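Local coordinates for protein F-112 (Sulfolobus virus-like particle ssv1, PDB 2VQC) that is essential for the virus's function and has a winged-helix fold through which it probably binds DNA, at residues A[65-70]-A[74-79]; A[19-24]-A[58-63]; A[11-16]-A[46-51]; A[55-58]-A[63-66]. All coordinates share one frame; numbering follows the deposited sequence.

Interaction 1 of 4, residues A[65-70]-A[74-79]; sequences EVQYKN and TFKWIK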
loop_
_atom_site.group_PDB
_atom_site.type_symbol
_atom_site.label_atom_id
_atom_site.label_comp_id
_atom_site.label_asym_id
_atom_site.label_seq_id
_atom_site.Cartn_x
_atom_site.Cartn_y
_atom_site.Cartn_z
ATOM N N GLU A 65 4.841 8.350 -2.360
ATOM C CA GLU A 65 4.700 8.559 -3.790
ATOM C C GLU A 65 4.146 7.288 -4.418
ATOM O O GLU A 65 4.727 6.209 -4.274
ATOM C CB GLU A 65 6.058 8.887 -4.399
ATOM C CG GLU A 65 5.986 9.430 -5.813
ATOM C CD GLU A 65 7.353 9.594 -6.444
ATOM O OE1 GLU A 65 8.310 8.937 -5.981
ATOM O OE2 GLU A 65 7.469 10.375 -7.411
ATOM N N VAL A 66 3.014 7.418 -5.098
ATOM C CA VAL A 66 2.426 6.304 -5.819
ATOM C C VAL A 66 2.997 6.323 -7.232
ATOM O O VAL A 66 2.684 7.215 -8.026
ATOM C CB VAL A 66 0.889 6.397 -5.857
ATOM C CG1 VAL A 66 0.297 5.191 -6.589
ATOM C CG2 VAL A 66 0.330 6.501 -4.441
ATOM N N GLN A 67 3.857 5.354 -7.531
ATOM C CA GLN A 67 4.440 5.224 -8.859
ATOM C C GLN A 67 3.591 4.268 -9.688
ATOM O O GLN A 67 3.875 3.074 -9.769
ATOM C CB GLN A 67 5.889 4.742 -8.766
ATOM C CG GLN A 67 6.792 5.720 -8.027
ATOM C CD GLN A 67 8.228 5.246 -7.912
ATOM O OE1 GLN A 67 8.536 4.075 -8.146
ATOM N NE2 GLN A 67 9.116 6.158 -7.542
ATOM N N TYR A 68 2.523 4.804 -10.273
ATOM C CA TYR A 68 1.676 4.033 -11.170
ATOM C C TYR A 68 2.385 3.925 -12.511
ATOM O O TYR A 68 2.553 4.921 -13.218
ATOM C CB TYR A 68 0.301 4.687 -11.347
ATOM C CG TYR A 68 -0.657 3.852 -12.175
ATOM C CD1 TYR A 68 -1.351 2.789 -11.605
ATOM C CD2 TYR A 68 -0.862 4.121 -13.529
ATOM C CE1 TYR A 68 -2.229 2.014 -12.357
ATOM C CE2 TYR A 68 -1.739 3.352 -14.291
ATOM C CZ TYR A 68 -2.418 2.299 -13.697
ATOM O OH TYR A 68 -3.286 1.534 -14.441
ATOM N N LYS A 69 2.812 2.711 -12.841
ATOM C CA LYS A 69 3.489 2.438 -14.105
ATOM C C LYS A 69 2.858 1.219 -14.768
ATOM O O LYS A 69 2.180 0.424 -14.110
ATOM C CB LYS A 69 5.003 2.256 -13.898
ATOM C CG LYS A 69 5.406 1.505 -12.635
ATOM C CD LYS A 69 6.892 1.645 -12.342
ATOM C CE LYS A 69 7.247 1.045 -10.988
ATOM N NZ LYS A 69 8.633 1.386 -10.570
ATOM N N ASN A 70 3.077 1.091 -16.075
ATOM C CA ASN A 70 2.427 0.053 -16.880
ATOM C C ASN A 70 2.712 -1.363 -16.368
ATOM O O ASN A 70 1.887 -2.264 -16.547
ATOM C CB ASN A 70 2.842 0.181 -18.354
ATOM C CG ASN A 70 1.926 -0.589 -19.304
ATOM O OD1 ASN A 70 2.199 -0.672 -20.504
ATOM N ND2 ASN A 70 0.839 -1.144 -18.779
ATOM N N THR A 74 3.394 0.912 -7.602
ATOM C CA THR A 74 4.446 0.784 -6.602
ATOM C C THR A 74 4.437 2.008 -5.697
ATOM O O THR A 74 4.507 3.138 -6.175
ATOM C CB THR A 74 5.839 0.654 -7.260
ATOM O OG1 THR A 74 5.807 -0.357 -8.277
ATOM C CG2 THR A 74 6.904 0.300 -6.222
ATOM N N PHE A 75 4.348 1.777 -4.394
ATOM C CA PHE A 75 4.402 2.845 -3.409
ATOM C C PHE A 75 5.851 3.042 -2.996
ATOM O O PHE A 75 6.560 2.075 -2.728
ATOM C CB PHE A 75 3.536 2.492 -2.201
ATOM C CG PHE A 75 2.103 2.236 -2.554
ATOM C CD1 PHE A 75 1.187 3.273 -2.575
ATOM C CD2 PHE A 75 1.677 0.959 -2.909
ATOM C CE1 PHE A 75 -0.143 3.041 -2.922
ATOM C CE2 PHE A 75 0.352 0.720 -3.258
ATOM C CZ PHE A 75 -0.559 1.766 -3.264
ATOM N N LYS A 76 6.290 4.295 -2.962
ATOM C CA LYS A 76 7.657 4.624 -2.583
ATOM C C LYS A 76 7.676 5.643 -1.451
ATOM O O LYS A 76 6.974 6.654 -1.501
ATOM C CB LYS A 76 8.431 5.164 -3.786
ATOM C CG LYS A 76 9.891 5.475 -3.483
ATOM C CD LYS A 76 10.710 5.636 -4.751
ATOM C CE LYS A 76 12.191 5.756 -4.438
ATOM N NZ LYS A 76 13.031 5.674 -5.672
ATOM N N TRP A 77 8.481 5.359 -0.434
ATOM C CA TRP A 77 8.713 6.287 0.662
ATOM C C TRP A 77 9.739 7.339 0.214
ATOM O O TRP A 77 10.853 6.992 -0.171
ATOM C CB TRP A 77 9.225 5.531 1.891
ATOM C CG TRP A 77 9.203 6.349 3.132
ATOM C CD1 TRP A 77 10.268 6.941 3.741
ATOM C CD2 TRP A 77 8.051 6.687 3.910
ATOM N NE1 TRP A 77 9.852 7.622 4.858
ATOM C CE2 TRP A 77 8.494 7.481 4.986
ATOM C CE3 TRP A 77 6.685 6.395 3.803
ATOM C CZ2 TRP A 77 7.621 7.985 5.954
ATOM C CZ3 TRP A 77 5.817 6.893 4.766
ATOM C CH2 TRP A 77 6.289 7.680 5.825
ATOM N N ILE A 78 9.355 8.615 0.257
ATOM C CA ILE A 78 10.202 9.695 -0.257
ATOM C C ILE A 78 10.489 10.795 0.766
ATOM O O ILE A 78 11.037 11.837 0.410
ATOM C CB ILE A 78 9.582 10.332 -1.529
ATOM C CG1 ILE A 78 8.170 10.858 -1.245
ATOM C CG2 ILE A 78 9.555 9.318 -2.668
ATOM C CD1 ILE A 78 7.687 11.867 -2.257
ATOM N N LYS A 79 10.145 10.559 2.032
ATOM C CA LYS A 79 10.307 11.572 3.087
ATOM C C LYS A 79 11.778 11.916 3.342
ATOM O O LYS A 79 12.660 11.060 3.217
ATOM C CB LYS A 79 9.663 11.083 4.384
ATOM C CG LYS A 79 9.540 12.139 5.469
ATOM C CD LYS A 79 8.775 11.588 6.673
ATOM C CE LYS A 79 8.296 12.697 7.599
ATOM N NZ LYS A 79 7.249 12.197 8.532
#
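Glu65 and Lys76 exchange two backbone hydrogen bonds: Glu65 N donates to Lys76 O at 2.9 Å and Lys76 N to Glu65 O at 2.8 Å. Gln67 and Thr74 form the next hydrogen-bonded pair, with Gln67 N to Thr74 O at 2.7 Å and Thr74 N to Gln67 O at 3.1 Å. Val66 and Phe75 form the non-hydrogen-bonded pair in between, CA to CA 4.7 Å, and their side chains run side by side the same way. Val66 CG2, anti to its carbonyl carbon, meets the Phe75 ring at CE1 and CD1.

The face carrying Glu65, Gln67, Thr74 and Lys76 is more polar. The extended Gln67 lays its amide against the aliphatic part of Lys76, NE2 to CD 3.3 Å, and the same NE2 donates to Glu65 OE1 at 3.3 Å, reaching it from above the carboxylate plane. Ile78 CG2 closes on that oxygen at 3.6 Å from just beyond the end of the other strand, its side chain crossing that of Glu65 at about a right angle.

Further out, Val66 and Phe75 rest on helix 43-59 through Lys54, Leu53 and Cys57, and Phe75 also touches Leu24 of helix 13-27. This antiparallel hairpin, strands 64-68 and 73-77 following helix 43-59 and packed on the helices through Val66 and Phe75, is the wing of the winged-helix fold.

Interaction 2 of 4, residues A[19-24]-A[58-63]; sequences IMYKIL and ERHPDE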
loop_
_atom_site.group_PDB
_atom_site.type_symbol
_atom_site.label_atom_id
_atom_site.label_comp_id
_atom_site.label_asym_id
_atom_site.label_seq_id
_atom_site.Cartn_x
_atom_site.Cartn_y
_atom_site.Cartn_z
ATOM N N ILE A 19 -1.573 -0.283 8.458
ATOM C CA ILE A 19 -0.511 -1.231 8.812
ATOM C C ILE A 19 0.544 -1.230 7.706
ATOM O O ILE A 19 1.741 -1.137 7.983
ATOM C CB ILE A 19 -1.052 -2.660 9.052
ATOM C CG1 ILE A 19 -2.036 -2.662 10.229
ATOM C CG2 ILE A 19 0.089 -3.644 9.334
ATOM C CD1 ILE A 19 -2.737 -3.984 10.441
HETATM N N MSE A 20 0.092 -1.300 6.457
HETATM C CA MSE A 20 1.006 -1.307 5.321
HETATM C C MSE A 20 1.782 0.005 5.202
HETATM O O MSE A 20 2.933 -0.002 4.788
HETATM C CB MSE A 20 0.258 -1.571 4.012
HETATM C CG MSE A 20 -0.426 -2.932 3.903
HETATM SE SE MSE A 20 0.700 -4.500 4.293
HETATM C CE MSE A 20 0.589 -4.377 6.184
ATOM N N TYR A 21 1.156 1.119 5.569
ATOM C CA TYR A 21 1.785 2.431 5.423
ATOM C C TYR A 21 3.037 2.554 6.293
ATOM O O TYR A 21 4.054 3.099 5.851
ATOM C CB TYR A 21 0.800 3.550 5.761
ATOM C CG TYR A 21 1.298 4.930 5.389
ATOM C CD1 TYR A 21 1.399 5.310 4.053
ATOM C CD2 TYR A 21 1.659 5.855 6.365
ATOM C CE1 TYR A 21 1.848 6.564 3.691
ATOM C CE2 TYR A 21 2.109 7.122 6.014
ATOM C CZ TYR A 21 2.199 7.468 4.668
ATOM O OH TYR A 21 2.639 8.712 4.287
ATOM N N LYS A 22 2.975 2.048 7.520
ATOM C CA LYS A 22 4.163 2.063 8.366
ATOM C C LYS A 22 5.183 0.986 7.984
ATOM O O LYS A 22 6.373 1.149 8.243
ATOM C CB LYS A 22 3.811 2.033 9.855
ATOM C CG LYS A 22 3.130 0.814 10.360
ATOM C CD LYS A 22 2.855 1.009 11.841
ATOM C CE LYS A 22 2.109 -0.167 12.412
ATOM N NZ LYS A 22 1.851 -0.027 13.879
ATOM N N ILE A 23 4.729 -0.087 7.342
ATOM C CA ILE A 23 5.649 -1.048 6.727
ATOM C C ILE A 23 6.378 -0.410 5.527
ATOM O O ILE A 23 7.549 -0.711 5.270
ATOM C CB ILE A 23 4.920 -2.359 6.335
ATOM C CG1 ILE A 23 4.507 -3.100 7.612
ATOM C CG2 ILE A 23 5.812 -3.248 5.455
ATOM C CD1 ILE A 23 3.813 -4.429 7.392
ATOM N N LEU A 24 5.686 0.482 4.817
ATOM C CA LEU A 24 6.267 1.230 3.697
ATOM C C LEU A 24 7.436 2.109 4.155
ATOM O O LEU A 24 8.464 2.207 3.478
ATOM C CB LEU A 24 5.199 2.127 3.050
ATOM C CG LEU A 24 5.276 2.492 1.558
ATOM C CD1 LEU A 24 4.628 3.860 1.340
ATOM C CD2 LEU A 24 6.671 2.478 0.981
ATOM N N GLU A 58 -1.943 9.677 -0.754
ATOM C CA GLU A 58 -2.380 10.946 -1.331
ATOM C C GLU A 58 -2.634 12.016 -0.264
ATOM O O GLU A 58 -2.565 13.209 -0.560
ATOM C CB GLU A 58 -3.613 10.736 -2.223
ATOM C CG GLU A 58 -3.263 10.031 -3.542
ATOM C CD GLU A 58 -4.471 9.528 -4.322
ATOM O OE1 GLU A 58 -5.444 9.040 -3.705
ATOM O OE2 GLU A 58 -4.433 9.600 -5.569
ATOM N N ARG A 59 -2.903 11.596 0.975
ATOM C CA ARG A 59 -3.011 12.535 2.099
ATOM C C ARG A 59 -1.650 13.044 2.581
ATOM O O ARG A 59 -1.581 14.048 3.297
ATOM C CB ARG A 59 -3.766 11.898 3.267
ATOM C CG ARG A 59 -5.205 11.593 2.936
ATOM C CD ARG A 59 -5.867 10.696 3.966
ATOM N NE ARG A 59 -7.175 10.239 3.493
ATOM C CZ ARG A 59 -8.100 9.647 4.245
ATOM N NH1 ARG A 59 -7.892 9.424 5.539
ATOM N NH2 ARG A 59 -9.253 9.283 3.694
ATOM N N HIS A 60 -0.577 12.350 2.198
ATOM C CA HIS A 60 0.781 12.706 2.613
ATOM C C HIS A 60 1.741 12.665 1.423
ATOM O O HIS A 60 2.645 11.827 1.374
ATOM C CB HIS A 60 1.258 11.746 3.699
ATOM C CG HIS A 60 0.354 11.688 4.887
ATOM N ND1 HIS A 60 -0.473 10.615 5.141
ATOM C CD2 HIS A 60 0.134 12.577 5.884
ATOM C CE1 HIS A 60 -1.156 10.841 6.249
ATOM N NE2 HIS A 60 -0.807 12.025 6.719
ATOM N N PRO A 61 1.555 13.581 0.460
ATOM C CA PRO A 61 2.367 13.547 -0.762
ATOM C C PRO A 61 3.842 13.902 -0.533
ATOM O O PRO A 61 4.684 13.615 -1.392
ATOM C CB PRO A 61 1.688 14.586 -1.661
ATOM C CG PRO A 61 1.023 15.523 -0.718
ATOM C CD PRO A 61 0.603 14.707 0.459
ATOM N N ASP A 62 4.140 14.525 0.608
ATOM C CA ASP A 62 5.525 14.802 1.011
ATOM C C ASP A 62 6.257 13.580 1.590
ATOM O O ASP A 62 7.479 13.611 1.733
ATOM C CB ASP A 62 5.570 15.958 2.022
ATOM C CG ASP A 62 4.797 15.657 3.295
ATOM O OD1 ASP A 62 3.629 15.215 3.196
ATOM O OD2 ASP A 62 5.354 15.870 4.393
ATOM N N GLU A 63 5.511 12.525 1.930
ATOM C CA GLU A 63 6.079 11.289 2.498
ATOM C C GLU A 63 6.024 10.116 1.527
ATOM O O GLU A 63 6.960 9.322 1.448
ATOM C CB GLU A 63 5.311 10.872 3.754
ATOM C CG GLU A 63 5.300 11.890 4.879
ATOM C CD GLU A 63 4.540 11.401 6.105
ATOM O OE1 GLU A 63 3.784 10.411 5.998
ATOM O OE2 GLU A 63 4.700 12.009 7.183
#
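Tyr21 OH donates to Glu63 OE1 at 2.7 Å, the sole hydrogen bond between 19-24 and 58-63. The acceptor uses its anti lone pair, the one turned from OE2, and sits at the edge of the phenol ring in its plane. Ring and carboxylate are only 24° apart, nearly coplanar, although the two side chains cross at about a right angle. The extended Glu63 chain passes alongside the phenol oxygen, with Glu63 CB already 3.5 Å from Tyr21 OH and OE1 at its far end accepting the bond, while Tyr21 swings its ring off the helix with CG anti to the backbone N (chi1 -169°).

The second oxygen, Glu63 OE2, has its own partner in a salt bridge with Lys79, so both carboxylate oxygens are held; the lysine probably stabilises the charged form. In the winged-helix fold, these residues join the first helix, 13-27, to the turn that leads from helix 43-59 into the wing. Trp77 of the wing packs edge-to-face with Tyr21, and Leu53, Ile56 and Cys57 of helix 43-59 also touch that tyrosine.

His60 CB and ND1 flank the hydroxyl: Tyr21 OH lies 3.4 Å from His60 CB and 3.7 Å from His60 ND1. The two rings are oblique to each other, with centroids 5.8 Å apart and planes at 35°. Behind the imidazole, Arg59 CB stands 4.0 Å above one face, offset toward its rim, and His60 ND1 makes a weak hydrogen bond to Ile56 O. The turn itself is closed by Glu63 N to His60 O at 3.0 Å, which brings His60 and Glu63 together around the phenol oxygen.

Interaction 3 of 4, residues A[11-16]-A[46-51]; sequences LNSYKM and AYNIQR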
loop_
_atom_site.group_PDB
_atom_site.type_symbol
_atom_site.label_atom_id
_atom_site.label_comp_id
_atom_site.label_asym_id
_atom_site.label_seq_id
_atom_site.Cartn_x
_atom_site.Cartn_y
_atom_site.Cartn_z
ATOM N N LEU A 11 -13.166 -7.264 6.900
ATOM C CA LEU A 11 -12.038 -6.519 7.449
ATOM C C LEU A 11 -11.988 -5.097 6.901
ATOM O O LEU A 11 -12.246 -4.860 5.718
ATOM C CB LEU A 11 -10.723 -7.242 7.151
ATOM C CG LEU A 11 -10.496 -8.572 7.880
ATOM C CD1 LEU A 11 -9.132 -9.125 7.516
ATOM C CD2 LEU A 11 -10.627 -8.421 9.395
ATOM N N ASN A 12 -11.662 -4.154 7.779
ATOM C CA ASN A 12 -11.587 -2.753 7.414
ATOM C C ASN A 12 -10.351 -2.489 6.550
ATOM O O ASN A 12 -9.229 -2.504 7.048
ATOM C CB ASN A 12 -11.567 -1.891 8.679
ATOM C CG ASN A 12 -11.736 -0.418 8.379
ATOM O OD1 ASN A 12 -10.965 0.164 7.616
ATOM N ND2 ASN A 12 -12.745 0.198 8.985
ATOM N N SER A 13 -10.566 -2.255 5.254
ATOM C CA SER A 13 -9.468 -2.035 4.301
ATOM C C SER A 13 -8.551 -0.890 4.711
ATOM O O SER A 13 -7.334 -0.951 4.494
ATOM C CB SER A 13 -10.017 -1.750 2.903
ATOM O OG SER A 13 -10.603 -2.909 2.339
ATOM N N TYR A 14 -9.139 0.150 5.298
ATOM C CA TYR A 14 -8.378 1.317 5.724
ATOM C C TYR A 14 -7.440 1.000 6.888
ATOM O O TYR A 14 -6.272 1.384 6.856
ATOM C CB TYR A 14 -9.307 2.474 6.091
ATOM C CG TYR A 14 -8.569 3.779 6.251
ATOM C CD1 TYR A 14 -8.259 4.566 5.143
ATOM C CD2 TYR A 14 -8.165 4.223 7.510
ATOM C CE1 TYR A 14 -7.573 5.764 5.285
ATOM C CE2 TYR A 14 -7.477 5.421 7.663
ATOM C CZ TYR A 14 -7.186 6.186 6.549
ATOM O OH TYR A 14 -6.507 7.375 6.702
ATOM N N LYS A 15 -7.950 0.308 7.906
ATOM C CA LYS A 15 -7.120 -0.123 9.036
ATOM C C LYS A 15 -5.953 -1.007 8.583
ATOM O O LYS A 15 -4.847 -0.908 9.124
ATOM C CB LYS A 15 -7.947 -0.877 10.076
ATOM C CG LYS A 15 -8.905 -0.012 10.870
ATOM C CD LYS A 15 -9.678 -0.866 11.867
ATOM C CE LYS A 15 -10.691 -0.063 12.669
ATOM N NZ LYS A 15 -11.479 -0.952 13.566
HETATM N N MSE A 16 -6.202 -1.855 7.585
HETATM C CA MSE A 16 -5.169 -2.731 7.028
HETATM C C MSE A 16 -4.121 -1.916 6.289
HETATM O O MSE A 16 -2.930 -2.231 6.336
HETATM C CB MSE A 16 -5.764 -3.732 6.030
HETATM C CG MSE A 16 -7.004 -4.473 6.483
HETATM SE SE MSE A 16 -6.638 -5.973 7.615
HETATM C CE MSE A 16 -6.193 -5.005 9.269
ATOM N N ALA A 46 -6.536 -7.962 -1.319
ATOM C CA ALA A 46 -5.315 -7.166 -1.354
ATOM C C ALA A 46 -5.500 -5.890 -2.178
ATOM O O ALA A 46 -4.956 -4.843 -1.817
ATOM C CB ALA A 46 -4.170 -7.993 -1.910
ATOM N N TYR A 47 -6.256 -5.979 -3.274
ATOM C CA TYR A 47 -6.570 -4.801 -4.099
ATOM C C TYR A 47 -7.413 -3.767 -3.348
ATOM O O TYR A 47 -7.240 -2.568 -3.553
ATOM C CB TYR A 47 -7.282 -5.190 -5.409
ATOM C CG TYR A 47 -6.347 -5.496 -6.567
ATOM C CD1 TYR A 47 -5.479 -4.526 -7.067
ATOM C CD2 TYR A 47 -6.346 -6.751 -7.178
ATOM C CE1 TYR A 47 -4.624 -4.805 -8.132
ATOM C CE2 TYR A 47 -5.498 -7.037 -8.239
ATOM C CZ TYR A 47 -4.638 -6.064 -8.712
ATOM O OH TYR A 47 -3.799 -6.359 -9.769
ATOM N N ASN A 48 -8.325 -4.226 -2.491
ATOM C CA ASN A 48 -9.118 -3.309 -1.660
ATOM C C ASN A 48 -8.218 -2.538 -0.705
ATOM O O ASN A 48 -8.405 -1.342 -0.493
ATOM C CB ASN A 48 -10.193 -4.055 -0.856
ATOM C CG ASN A 48 -11.282 -4.645 -1.730
ATOM O OD1 ASN A 48 -11.646 -4.086 -2.764
ATOM N ND2 ASN A 48 -11.824 -5.782 -1.304
ATOM N N ILE A 49 -7.239 -3.236 -0.136
ATOM C CA ILE A 49 -6.273 -2.619 0.774
ATOM C C ILE A 49 -5.371 -1.655 0.007
ATOM O O ILE A 49 -5.123 -0.538 0.465
ATOM C CB ILE A 49 -5.424 -3.682 1.520
ATOM C CG1 ILE A 49 -6.314 -4.515 2.451
ATOM C CG2 ILE A 49 -4.301 -3.016 2.320
ATOM C CD1 ILE A 49 -5.642 -5.765 3.020
ATOM N N GLN A 50 -4.895 -2.084 -1.160
ATOM C CA GLN A 50 -4.077 -1.230 -2.017
ATOM C C GLN A 50 -4.795 0.069 -2.375
ATOM O O GLN A 50 -4.185 1.137 -2.413
ATOM C CB GLN A 50 -3.693 -1.963 -3.302
ATOM C CG GLN A 50 -2.933 -1.096 -4.285
ATOM C CD GLN A 50 -2.295 -1.891 -5.395
ATOM O OE1 GLN A 50 -1.269 -2.542 -5.193
ATOM N NE2 GLN A 50 -2.891 -1.837 -6.583
ATOM N N ARG A 51 -6.091 -0.025 -2.649
ATOM C CA ARG A 51 -6.889 1.159 -2.945
ATOM C C ARG A 51 -6.934 2.121 -1.749
ATOM O O ARG A 51 -6.823 3.337 -1.924
ATOM C CB ARG A 51 -8.298 0.756 -3.375
ATOM C CG ARG A 51 -9.093 1.896 -3.948
ATOM C CD ARG A 51 -10.235 1.403 -4.816
ATOM N NE ARG A 51 -11.266 0.693 -4.056
ATOM C CZ ARG A 51 -11.597 -0.595 -4.199
ATOM N NH1 ARG A 51 -10.981 -1.385 -5.079
ATOM N NH2 ARG A 51 -12.570 -1.102 -3.447
#
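This is a small, mainly apolar helix-to-helix contact, in which the first turn of helix 13-27 lies against the first half of helix 43-59. Backbones come close at one point, Ser13 CA to Ile49 CA 4.8 Å, as the short serine side chain allows. Ser13 OG, anti to its carbonyl carbon, lies 3.4 Å from Asn48 CB, and Ser13 CB sits 3.8 Å from Asn48 O, so the serine packs alongside the partner helix's backbone.

One turn on, Met16, a selenomethionine in this crystal, meets Ile49 by the root of its chain. Met16 CB is 3.6 Å from Ile49 CD1 and 3.7 Å from Ile49 CG1, with Met16 CG slightly farther. Bends at chi2 (-81°) and chi3 (75°) then carry the selenium away from Ile49, and the two side chains run obliquely to one another. Ile49 is buried and also touches Ile41.

The helix start is fixed by its own N-cap: Lys15 N donates to Asn12 OD1 at 3.0 Å, from 42° out of the amide carbonyl plane. The cap holds the start of the first turn, which carries Ser13 and Met16. On the other helix, Arg51 NH2 makes a weak bond to Asn48 OD1 at 3.2 Å.

Such close packing of the first helix on the long third one is part of the helical core of a winged-helix domain, where the third helix is ordinarily the one presented to DNA.

Interaction 4 of 4, residues A[55-58]-A[63-66]; sequences AICE and ECEV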
loop_
_atom_site.group_PDB
_atom_site.type_symbol
_atom_site.label_atom_id
_atom_site.label_comp_id
_atom_site.label_asym_id
_atom_site.label_seq_id
_atom_site.Cartn_x
_atom_site.Cartn_y
_atom_site.Cartn_z
ATOM N N ALA A 55 -5.114 5.986 -1.043
ATOM C CA ALA A 55 -5.800 7.130 -0.438
ATOM C C ALA A 55 -4.977 7.737 0.707
ATOM O O ALA A 55 -4.876 8.958 0.809
ATOM C CB ALA A 55 -7.194 6.740 0.045
ATOM N N ILE A 56 -4.374 6.888 1.540
ATOM C CA ILE A 56 -3.506 7.356 2.635
ATOM C C ILE A 56 -2.268 8.086 2.100
ATOM O O ILE A 56 -1.894 9.137 2.623
ATOM C CB ILE A 56 -3.051 6.196 3.562
ATOM C CG1 ILE A 56 -4.251 5.613 4.315
ATOM C CG2 ILE A 56 -1.996 6.683 4.565
ATOM C CD1 ILE A 56 -3.961 4.298 5.024
ATOM N N CYS A 57 -1.641 7.530 1.064
ATOM C CA CYS A 57 -0.469 8.161 0.444
ATOM C C CYS A 57 -0.775 9.543 -0.136
ATOM O O CYS A 57 0.037 10.464 -0.024
ATOM C CB CYS A 57 0.115 7.263 -0.643
ATOM S SG CYS A 57 1.170 5.975 0.031
ATOM N N GLU A 58 -1.943 9.677 -0.754
ATOM C CA GLU A 58 -2.380 10.946 -1.331
ATOM C C GLU A 58 -2.634 12.016 -0.264
ATOM O O GLU A 58 -2.565 13.209 -0.560
ATOM C CB GLU A 58 -3.613 10.736 -2.223
ATOM C CG GLU A 58 -3.263 10.031 -3.542
ATOM C CD GLU A 58 -4.471 9.528 -4.322
ATOM O OE1 GLU A 58 -5.444 9.040 -3.705
ATOM O OE2 GLU A 58 -4.433 9.600 -5.569
ATOM N N GLU A 63 5.511 12.525 1.930
ATOM C CA GLU A 63 6.079 11.289 2.498
ATOM C C GLU A 63 6.024 10.116 1.527
ATOM O O GLU A 63 6.960 9.322 1.448
ATOM C CB GLU A 63 5.311 10.872 3.754
ATOM C CG GLU A 63 5.300 11.890 4.879
ATOM C CD GLU A 63 4.540 11.401 6.105
ATOM O OE1 GLU A 63 3.784 10.411 5.998
ATOM O OE2 GLU A 63 4.700 12.009 7.183
ATOM N N CYS A 64 4.901 9.989 0.828
ATOM C CA CYS A 64 4.629 8.833 -0.009
ATOM C C CYS A 64 4.438 9.242 -1.465
ATOM O O CYS A 64 3.931 10.326 -1.769
ATOM C CB CYS A 64 3.375 8.095 0.479
ATOM S SG CYS A 64 3.049 6.581 -0.479
ATOM N N GLU A 65 4.841 8.350 -2.360
ATOM C CA GLU A 65 4.700 8.559 -3.790
ATOM C C GLU A 65 4.146 7.288 -4.418
ATOM O O GLU A 65 4.727 6.209 -4.274
ATOM C CB GLU A 65 6.058 8.887 -4.399
ATOM C CG GLU A 65 5.986 9.430 -5.813
ATOM C CD GLU A 65 7.353 9.594 -6.444
ATOM O OE1 GLU A 65 8.310 8.937 -5.981
ATOM O OE2 GLU A 65 7.469 10.375 -7.411
ATOM N N VAL A 66 3.014 7.418 -5.098
ATOM C CA VAL A 66 2.426 6.304 -5.819
ATOM C C VAL A 66 2.997 6.323 -7.232
ATOM O O VAL A 66 2.684 7.215 -8.026
ATOM C CB VAL A 66 0.889 6.397 -5.857
ATOM C CG1 VAL A 66 0.297 5.191 -6.589
ATOM C CG2 VAL A 66 0.330 6.501 -4.441
HETATM O O HOH W 1 0.975 10.840 -2.662
#
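Cys57 and Cys64 meet through a disulfide, and the flat groups nearest to it are rings from elsewhere: Phe75 CD1 and Tyr21 CE1 approach Cys57 SG from well-separated directions. In this winged-helix fold the bridge ties the C-terminal part of helix 43-59 to the start of strand 64-68, the first strand of the wing.

The SG-SG bond is 2.0 Å long, and its torsion of 67° is positive, giving a right-handed disulfide. The two half-cystines enter it differently. Cys57 SG is anti to its carbonyl carbon (chi1 -81°), whereas Cys64 SG is anti to the backbone N (chi1 -177°), which turns the sulfur toward the helix. The beta carbons come to 3.5 Å, Cys57 CB to Cys64 CB, and the alpha carbons, Cys57 CA to Cys64 CA, are only 5.2 Å apart. Both residues are buried, and the bridge closes a covalent ring of eight residues, 57 to 64, around the turn between helix and strand. Such a loop has fewer unfolded conformations, consistent with added stability in a protein from a hot-spring virus.

Two residues along the strand, Val66 turns CG2 toward the helix and reaches Cys57 CB at 3.9 Å, an apolar contact with the Cys57 end of the bridge. A water joins the backbones as well: it donates to Cys64 O at 3.1 Å and, more weakly, to Cys57 O at 2.8 Å.

Interactions 2 and 4 are neighbours, their centres about 5 Å apart: Tyr21 CE1 of interaction 2 lies 3.8 Å from Cys57 SG, and Leu24 CD1 lies 3.6 Å from Cys64 SG. Interaction 1 shares Glu65 and Val66 with interaction 4. The salt bridge of Lys79 NZ with Glu63 OE2, 2.9 Å, joins the end of the wing to the turn of interaction 2, whose Glu63 also binds Tyr21 of helix 13-27; the tie to helix 43-59 is the disulfide. Interaction 3 is farther off, its centre about 17 Å from that of interaction 1 across the chain's centre; it pairs helices 13-27 and 43-59 themselves, whereas interaction 2 joins helix 13-27 to the turn after helix 43-59.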